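Local coordinates for protein tumor necrosis factor receptor superfamily member 11B (Mus musculus, PDB 4E4D) that acts as a secreted decoy receptor for RANKL, neutralising its action in osteoclastogenesis and so restraining bone resorption, at residues P43-S48 and D57-C62; L19-A24 and R36-C41; S71-C76 and V83-E88. All coordinates share one frame; numbering follows the deposited sequence.

Contact 1. Residues P43-S48 and D57-C62; sequences PCPDHS and DECVYC
Residues 43-48 and 57-62 run antiparallel where they meet, with Ser48 and Tyr61 forming a non-hydrogen-bonded pair whose CA atoms stand 4.4 Å apart. Beside this pair the backbone gives one weak but nearly straight bond, from Cys62 N to His47 O, 3.4 Å long with 177° at the hydrogen. The same His47 O lies 3.2 Å from Tyr61 CD1, meeting the ring obliquely; CG anti to the backbone N (chi1 -172°) carries the ring out along this carbonyl, and Tyr61 CE1 comes near His47 CB. At the other end the Cys44-Cys59 disulfide joins the two segments. Both SG atoms stand anti to their carbonyl carbons, each beside its own N, and the S-S bond twists by -84°. This is the first disulfide of the second cysteine-rich repeat of a TNF-receptor ectodomain, and it pins the start of the repeat to the residue just before strand 60-61. Pro45 packs its CD against Cys59 SG at 4.0 Å. Ser48 OG takes the crowded position between its own N and carbonyl carbon, which turns it back to donate to Pro45 O and tie up the turn 45-48; the donor approaches from above the carbonyl plane. Ser48 OG also rests 3.7 Å from Cys59 CB. Cys62 SG packs near Ser48 N and is itself bonded to Cys76, while Tyr28 of strand 27-31 covers Pro45 and Cys59. A chain of another protein packs on His47 and Tyr61.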
# COMPACT_ATOMS: atom_id res chain seq x y z
N PRO B 43 -19.13 12.87 -31.13
CA PRO B 43 -17.83 13.47 -30.82
C PRO B 43 -17.49 13.39 -29.33
O PRO B 43 -18.39 13.48 -28.49
CB PRO B 43 -18.00 14.93 -31.26
CG PRO B 43 -19.48 15.13 -31.43
CD PRO B 43 -20.01 13.81 -31.85
N CYS B 44 -16.21 13.20 -29.02
CA CYS B 44 -15.77 13.11 -27.63
C CYS B 44 -16.10 14.38 -26.87
O CYS B 44 -15.93 15.48 -27.40
CB CYS B 44 -14.25 12.87 -27.57
SG CYS B 44 -13.73 11.22 -28.09
N PRO B 45 -16.58 14.24 -25.63
CA PRO B 45 -16.83 15.42 -24.80
C PRO B 45 -15.52 16.15 -24.48
O PRO B 45 -14.45 15.62 -24.76
CB PRO B 45 -17.45 14.84 -23.53
CG PRO B 45 -16.98 13.44 -23.48
CD PRO B 45 -16.86 12.99 -24.90
N ASP B 46 -15.62 17.34 -23.91
CA ASP B 46 -14.44 18.14 -23.59
C ASP B 46 -13.52 17.38 -22.63
O ASP B 46 -13.99 16.64 -21.76
CB ASP B 46 -14.86 19.48 -22.98
CG ASP B 46 -13.72 20.47 -22.92
OD1 ASP B 46 -12.79 20.36 -23.74
OD2 ASP B 46 -13.76 21.37 -22.05
N HIS B 47 -12.22 17.58 -22.80
CA HIS B 47 -11.21 16.96 -21.94
C HIS B 47 -11.18 15.44 -22.10
O HIS B 47 -10.95 14.71 -21.13
CB HIS B 47 -11.44 17.34 -20.48
CG HIS B 47 -11.48 18.81 -20.24
ND1 HIS B 47 -12.60 19.47 -19.78
CD2 HIS B 47 -10.53 19.77 -20.40
CE1 HIS B 47 -12.34 20.76 -19.67
NE2 HIS B 47 -11.09 20.97 -20.03
N SER B 48 -11.39 14.96 -23.32
CA SER B 48 -11.30 13.54 -23.62
C SER B 48 -10.93 13.36 -25.09
O SER B 48 -10.94 14.33 -25.85
CB SER B 48 -12.63 12.84 -23.31
OG SER B 48 -13.69 13.37 -24.07
N ASP B 57 -17.58 2.58 -25.64
CA ASP B 57 -18.71 3.49 -25.54
C ASP B 57 -18.35 4.72 -24.71
O ASP B 57 -19.22 5.48 -24.30
CB ASP B 57 -19.91 2.77 -24.90
CG ASP B 57 -19.64 2.35 -23.47
OD1 ASP B 57 -18.48 2.04 -23.15
OD2 ASP B 57 -20.60 2.33 -22.67
N GLU B 58 -17.06 4.91 -24.47
CA GLU B 58 -16.60 6.06 -23.70
C GLU B 58 -15.22 6.51 -24.17
O GLU B 58 -14.36 5.69 -24.51
CB GLU B 58 -16.56 5.71 -22.21
CG GLU B 58 -16.49 6.91 -21.30
CD GLU B 58 -16.95 6.60 -19.89
OE1 GLU B 58 -16.98 7.53 -19.05
OE2 GLU B 58 -17.29 5.43 -19.62
N CYS B 59 -15.01 7.82 -24.21
CA CYS B 59 -13.73 8.38 -24.64
C CYS B 59 -12.68 8.27 -23.54
O CYS B 59 -13.00 8.09 -22.37
CB CYS B 59 -13.89 9.85 -25.05
SG CYS B 59 -14.66 10.10 -26.67
N VAL B 60 -11.41 8.38 -23.93
CA VAL B 60 -10.30 8.30 -22.99
C VAL B 60 -9.98 9.67 -22.42
O VAL B 60 -9.83 10.64 -23.16
CB VAL B 60 -9.04 7.73 -23.67
CG1 VAL B 60 -7.92 7.56 -22.66
CG2 VAL B 60 -9.35 6.40 -24.34
N TYR B 61 -9.87 9.74 -21.10
CA TYR B 61 -9.61 11.00 -20.41
C TYR B 61 -8.21 11.52 -20.69
O TYR B 61 -7.24 10.75 -20.70
CB TYR B 61 -9.80 10.81 -18.90
CG TYR B 61 -9.75 12.09 -18.10
CD1 TYR B 61 -10.62 13.14 -18.38
CD2 TYR B 61 -8.85 12.25 -17.06
CE1 TYR B 61 -10.59 14.30 -17.64
CE2 TYR B 61 -8.81 13.41 -16.32
CZ TYR B 61 -9.68 14.43 -16.61
OH TYR B 61 -9.64 15.59 -15.88
N CYS B 62 -8.10 12.82 -20.93
CA CYS B 62 -6.80 13.44 -21.15
C CYS B 62 -6.05 13.56 -19.83
O CYS B 62 -6.48 14.24 -18.91
CB CYS B 62 -6.97 14.82 -21.78
SG CYS B 62 -7.58 14.76 -23.48

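Contact 2. Residues L19-A24 and R36-C41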
# COMPACT_ATOMS: atom_id res chain seq x y z
N LEU B 19 -22.42 -7.31 -39.20
CA LEU B 19 -21.26 -6.44 -39.06
C LEU B 19 -21.66 -4.98 -39.22
O LEU B 19 -22.71 -4.67 -39.78
CB LEU B 19 -20.17 -6.82 -40.08
CG LEU B 19 -20.53 -6.82 -41.56
CD1 LEU B 19 -20.55 -5.41 -42.14
CD2 LEU B 19 -19.55 -7.69 -42.33
N CYS B 20 -20.83 -4.08 -38.71
CA CYS B 20 -21.11 -2.65 -38.79
C CYS B 20 -19.87 -1.82 -38.46
O CYS B 20 -18.91 -2.32 -37.87
CB CYS B 20 -22.26 -2.29 -37.85
SG CYS B 20 -22.02 -2.83 -36.14
N ASP B 21 -19.90 -0.55 -38.85
CA ASP B 21 -18.74 0.32 -38.75
C ASP B 21 -18.34 0.65 -37.32
O ASP B 21 -19.19 0.86 -36.45
CB ASP B 21 -19.01 1.62 -39.52
CG ASP B 21 -19.17 1.40 -41.00
OD1 ASP B 21 -20.28 1.00 -41.43
OD2 ASP B 21 -18.19 1.61 -41.75
N LYS B 22 -17.03 0.69 -37.08
CA LYS B 22 -16.50 1.15 -35.81
C LYS B 22 -16.60 2.67 -35.76
O LYS B 22 -16.89 3.31 -36.77
CB LYS B 22 -15.03 0.74 -35.67
CG LYS B 22 -14.79 -0.76 -35.64
CD LYS B 22 -13.34 -1.08 -35.32
CE LYS B 22 -13.08 -2.57 -35.28
NZ LYS B 22 -11.68 -2.88 -34.86
N CYS B 23 -16.35 3.24 -34.58
CA CYS B 23 -16.35 4.69 -34.43
C CYS B 23 -14.98 5.26 -34.74
O CYS B 23 -13.96 4.74 -34.29
CB CYS B 23 -16.79 5.08 -33.02
SG CYS B 23 -18.58 4.96 -32.75
N ALA B 24 -14.96 6.34 -35.51
CA ALA B 24 -13.71 6.98 -35.91
C ALA B 24 -13.09 7.72 -34.73
O ALA B 24 -13.77 7.99 -33.73
CB ALA B 24 -13.96 7.94 -37.06
N ARG B 36 -31.45 -1.32 -39.23
CA ARG B 36 -31.99 -0.13 -39.89
C ARG B 36 -30.99 1.03 -39.89
O ARG B 36 -30.90 1.78 -40.86
CB ARG B 36 -33.28 0.31 -39.19
CG ARG B 36 -34.22 1.12 -40.06
CD ARG B 36 -35.47 1.55 -39.29
NE ARG B 36 -35.19 2.60 -38.32
CZ ARG B 36 -34.84 2.39 -37.05
NH1 ARG B 36 -34.73 1.16 -36.56
NH2 ARG B 36 -34.61 3.42 -36.25
N ARG B 37 -30.23 1.17 -38.81
CA ARG B 37 -29.32 2.31 -38.65
C ARG B 37 -27.85 1.91 -38.63
O ARG B 37 -27.50 0.79 -38.24
CB ARG B 37 -29.64 3.08 -37.38
CG ARG B 37 -31.02 3.71 -37.36
CD ARG B 37 -31.13 4.76 -36.27
NE ARG B 37 -30.22 5.88 -36.52
CZ ARG B 37 -30.03 6.89 -35.68
NH1 ARG B 37 -30.68 6.93 -34.52
NH2 ARG B 37 -29.18 7.86 -35.99
N LYS B 38 -27.00 2.84 -39.04
CA LYS B 38 -25.56 2.66 -39.00
C LYS B 38 -25.05 2.98 -37.60
O LYS B 38 -25.74 3.66 -36.83
CB LYS B 38 -24.89 3.58 -40.03
CG LYS B 38 -23.39 3.39 -40.18
CD LYS B 38 -22.83 4.34 -41.23
CE LYS B 38 -21.33 4.17 -41.39
NZ LYS B 38 -20.77 5.08 -42.43
N THR B 39 -23.86 2.49 -37.26
CA THR B 39 -23.30 2.73 -35.93
C THR B 39 -23.36 4.22 -35.59
O THR B 39 -22.86 5.06 -36.34
CB THR B 39 -21.83 2.27 -35.85
OG1 THR B 39 -21.77 0.84 -35.98
CG2 THR B 39 -21.22 2.66 -34.51
N LEU B 40 -23.98 4.53 -34.46
CA LEU B 40 -24.08 5.91 -34.01
C LEU B 40 -22.83 6.32 -33.26
O LEU B 40 -22.47 5.71 -32.25
CB LEU B 40 -25.31 6.10 -33.11
CG LEU B 40 -25.49 7.51 -32.55
CD1 LEU B 40 -25.76 8.50 -33.67
CD2 LEU B 40 -26.62 7.54 -31.53
N CYS B 41 -22.16 7.36 -33.75
CA CYS B 41 -20.93 7.84 -33.13
C CYS B 41 -21.05 9.33 -32.81
O CYS B 41 -21.48 10.12 -33.64
CB CYS B 41 -19.74 7.59 -34.05
SG CYS B 41 -19.44 5.83 -34.38
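Two pieces of the first cysteine-rich repeat of this TNF-receptor ectodomain, 19-24 and 36-41, lie side by side, their touching parts running in nearly the same direction, 16° apart. Side chains bridge them. The covalent link is the Cys23-Cys41 disulfide, with a twist of -92° about the S-S bond. Both SG atoms stand anti to their carbonyl carbons, which brings the sulfurs together from backbones where Cys23 CA and Cys41 CA are 5.7 Å apart. Next to it Thr39 sends both branches at the other segment. Thr39 OG1, anti to its carbonyl carbon (chi1 -66°), donates to Asp21 O, 2.6 Å away, in the carbonyl plane and on a lone pair. Thr39 CG2, anti to the backbone N, touches Asp21 O and lies 3.9 Å from Cys23 SG. Thr39 is buried, and this bond gives its hydroxyl a partner; OG1 also rests against CB and SG of Cys20, whose own sulfur is bonded to Cys33. The two disulfides thus flank the threonine, one near each branch.

On the outer side Lys38 lies extended, CG anti to the backbone N, and crosses Asp21 obliquely. The methylene CE, rather than the ammonium, is what meets the carboxylate; Lys38 NZ sits 4.2 Å from Asp21 OD1, beyond a salt bridge, so any attraction between the charges is probably weak. His9 of strand 9-10 packs on Asp21, while Leu29 of strand 27-31 packs on Cys23. Asp21 CG, anti to its carbonyl carbon, sets the carboxylate in place, and Lys38 CE comes to 3.3 Å from Asp21 OD1.

Contact 3. Residues S71-C76 and V83-E88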
# COMPACT_ATOMS: atom_id res chain seq x y z
N SER B 71 6.57 21.34 -20.05
CA SER B 71 5.77 22.22 -20.88
C SER B 71 4.78 21.39 -21.68
O SER B 71 4.97 20.18 -21.85
CB SER B 71 6.67 23.01 -21.84
OG SER B 71 7.26 22.14 -22.80
N VAL B 72 3.72 22.03 -22.16
CA VAL B 72 2.75 21.36 -23.01
C VAL B 72 3.20 21.45 -24.47
O VAL B 72 3.05 22.50 -25.10
CB VAL B 72 1.35 21.98 -22.88
CG1 VAL B 72 0.37 21.29 -23.81
CG2 VAL B 72 0.87 21.90 -21.44
N LYS B 73 3.75 20.36 -24.99
CA LYS B 73 4.16 20.32 -26.39
C LYS B 73 2.93 20.34 -27.28
O LYS B 73 2.80 21.19 -28.16
CB LYS B 73 4.99 19.06 -26.67
CG LYS B 73 5.43 18.93 -28.13
CD LYS B 73 6.09 17.59 -28.40
CE LYS B 73 7.41 17.46 -27.66
NZ LYS B 73 8.10 16.17 -27.97
N GLN B 74 2.02 19.40 -27.04
CA GLN B 74 0.77 19.32 -27.78
C GLN B 74 -0.40 19.30 -26.82
O GLN B 74 -0.51 18.41 -25.98
CB GLN B 74 0.76 18.06 -28.65
CG GLN B 74 -0.51 17.88 -29.48
CD GLN B 74 -0.65 18.90 -30.59
OE1 GLN B 74 -0.23 20.05 -30.44
NE2 GLN B 74 -1.22 18.48 -31.71
N GLU B 75 -1.27 20.30 -26.93
CA GLU B 75 -2.45 20.39 -26.07
C GLU B 75 -3.39 19.23 -26.34
O GLU B 75 -3.22 18.48 -27.31
CB GLU B 75 -3.17 21.71 -26.29
CG GLU B 75 -2.42 22.92 -25.75
CD GLU B 75 -3.10 24.23 -26.08
OE1 GLU B 75 -4.10 24.22 -26.83
OE2 GLU B 75 -2.64 25.29 -25.59
N CYS B 76 -4.39 19.08 -25.48
CA CYS B 76 -5.36 18.00 -25.60
C CYS B 76 -6.33 18.24 -26.75
O CYS B 76 -6.86 19.34 -26.90
CB CYS B 76 -6.13 17.84 -24.29
SG CYS B 76 -7.43 16.59 -24.35
N VAL B 83 0.37 16.08 -24.52
CA VAL B 83 1.76 15.65 -24.58
C VAL B 83 2.66 16.62 -23.82
O VAL B 83 2.81 17.78 -24.21
CB VAL B 83 2.26 15.54 -26.03
CG1 VAL B 83 3.73 15.13 -26.07
CG2 VAL B 83 1.41 14.56 -26.82
N CYS B 84 3.26 16.13 -22.74
CA CYS B 84 4.12 16.96 -21.90
C CYS B 84 5.59 16.63 -22.14
O CYS B 84 5.95 15.48 -22.37
CB CYS B 84 3.77 16.76 -20.42
SG CYS B 84 2.04 17.11 -20.02
N GLU B 85 6.43 17.66 -22.08
CA GLU B 85 7.87 17.50 -22.30
C GLU B 85 8.65 18.25 -21.23
O GLU B 85 8.25 19.34 -20.81
CB GLU B 85 8.24 18.02 -23.69
CG GLU B 85 9.71 17.83 -24.05
CD GLU B 85 10.06 18.45 -25.39
OE1 GLU B 85 9.18 19.08 -26.01
OE2 GLU B 85 11.23 18.32 -25.83
N CYS B 86 9.76 17.67 -20.79
CA CYS B 86 10.58 18.28 -19.75
C CYS B 86 11.46 19.40 -20.31
O CYS B 86 11.73 19.45 -21.51
CB CYS B 86 11.46 17.23 -19.07
SG CYS B 86 10.58 16.15 -17.92
N GLU B 87 11.91 20.28 -19.43
CA GLU B 87 12.78 21.39 -19.81
C GLU B 87 14.05 20.88 -20.46
O GLU B 87 14.31 19.67 -20.50
CB GLU B 87 13.15 22.22 -18.58
CG GLU B 87 12.01 23.03 -18.01
CD GLU B 87 12.40 23.76 -16.74
OE1 GLU B 87 13.57 23.62 -16.31
OE2 GLU B 87 11.54 24.46 -16.16
N GLU B 88 14.86 21.81 -20.96
CA GLU B 88 16.13 21.47 -21.58
C GLU B 88 17.12 21.08 -20.50
O GLU B 88 17.27 21.77 -19.49
CB GLU B 88 16.66 22.65 -22.39
CG GLU B 88 15.88 22.92 -23.68
CD GLU B 88 14.39 23.13 -23.46
OE1 GLU B 88 14.00 23.47 -22.32
OE2 GLU B 88 13.61 22.94 -24.41
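A classic beta bulge interrupts the antiparallel hairpin of strands 70-74 and 83-86, in the second cysteine-rich repeat of the receptor. Lys73 and Gln74 both face Val83, whose O accepts two bonds: a bent one from Lys73 N at 2.9 Å, with 131° at the hydrogen, and a weak, longer one from Gln74 N. Val83 N answers Gln74 O at 2.9 Å. On the far side of the bulge the regular pairing resumes, Ser71 and Glu85 making a hydrogen-bonded pair: Ser71 N gives to Glu85 O at 2.7 Å, nearly along the C=O axis, and Glu85 N returns a bond to Ser71 O in the carbonyl plane. Val72 and Cys84 form the non-hydrogen-bonded pair between, where Cys84 CA brings its hydrogen to Ser71 O.

At the bulge the Lys73 side chain points toward the partner strand. With CG anti to the backbone N and a bend at chi3 (-66°), its chain crosses Val83 obliquely, Lys73 CD lying 4.1 Å from Val83 CG1, and then crosses Glu85. The carboxylate, carried on an extended chain, meets the lysine at CE first; Lys73 NZ to Glu85 OE1 is 3.7 Å, a long salt bridge. Gln74 packs its CB against Val83 CB at 3.9 Å before its chain bends away at chi2 (69°).

The contact lies at the surface, yet disulfides tie it to its surroundings: Cys84 to Cys66 and Cys76 to Cys62, next to strand 60-61. Cys86, where the third repeat starts, is joined to Cys97 of strand 96-99.

The three contacts follow one another along the elongated receptor, in the order 2, 1, 3. Contact 2 belongs to the first repeat and contacts 1 and 3 essentially to the second; contact 3 reaches into the third. Contacts 1 and 2 are partly buried and each closes on its own disulfide, whereas contact 3 is exposed and relies on backbone pairing, with a long lysine-glutamate salt bridge beside it. Contacts 1 and 2, their centres about 18 Å apart, share strand 40-43, which supplies Leu40 and Cys41 to contact 2 and Pro43 to contact 1. A disulfide links contacts 1 and 3. Contacts 2 and 3 do not touch, their nearest atoms being about 14 Å apart.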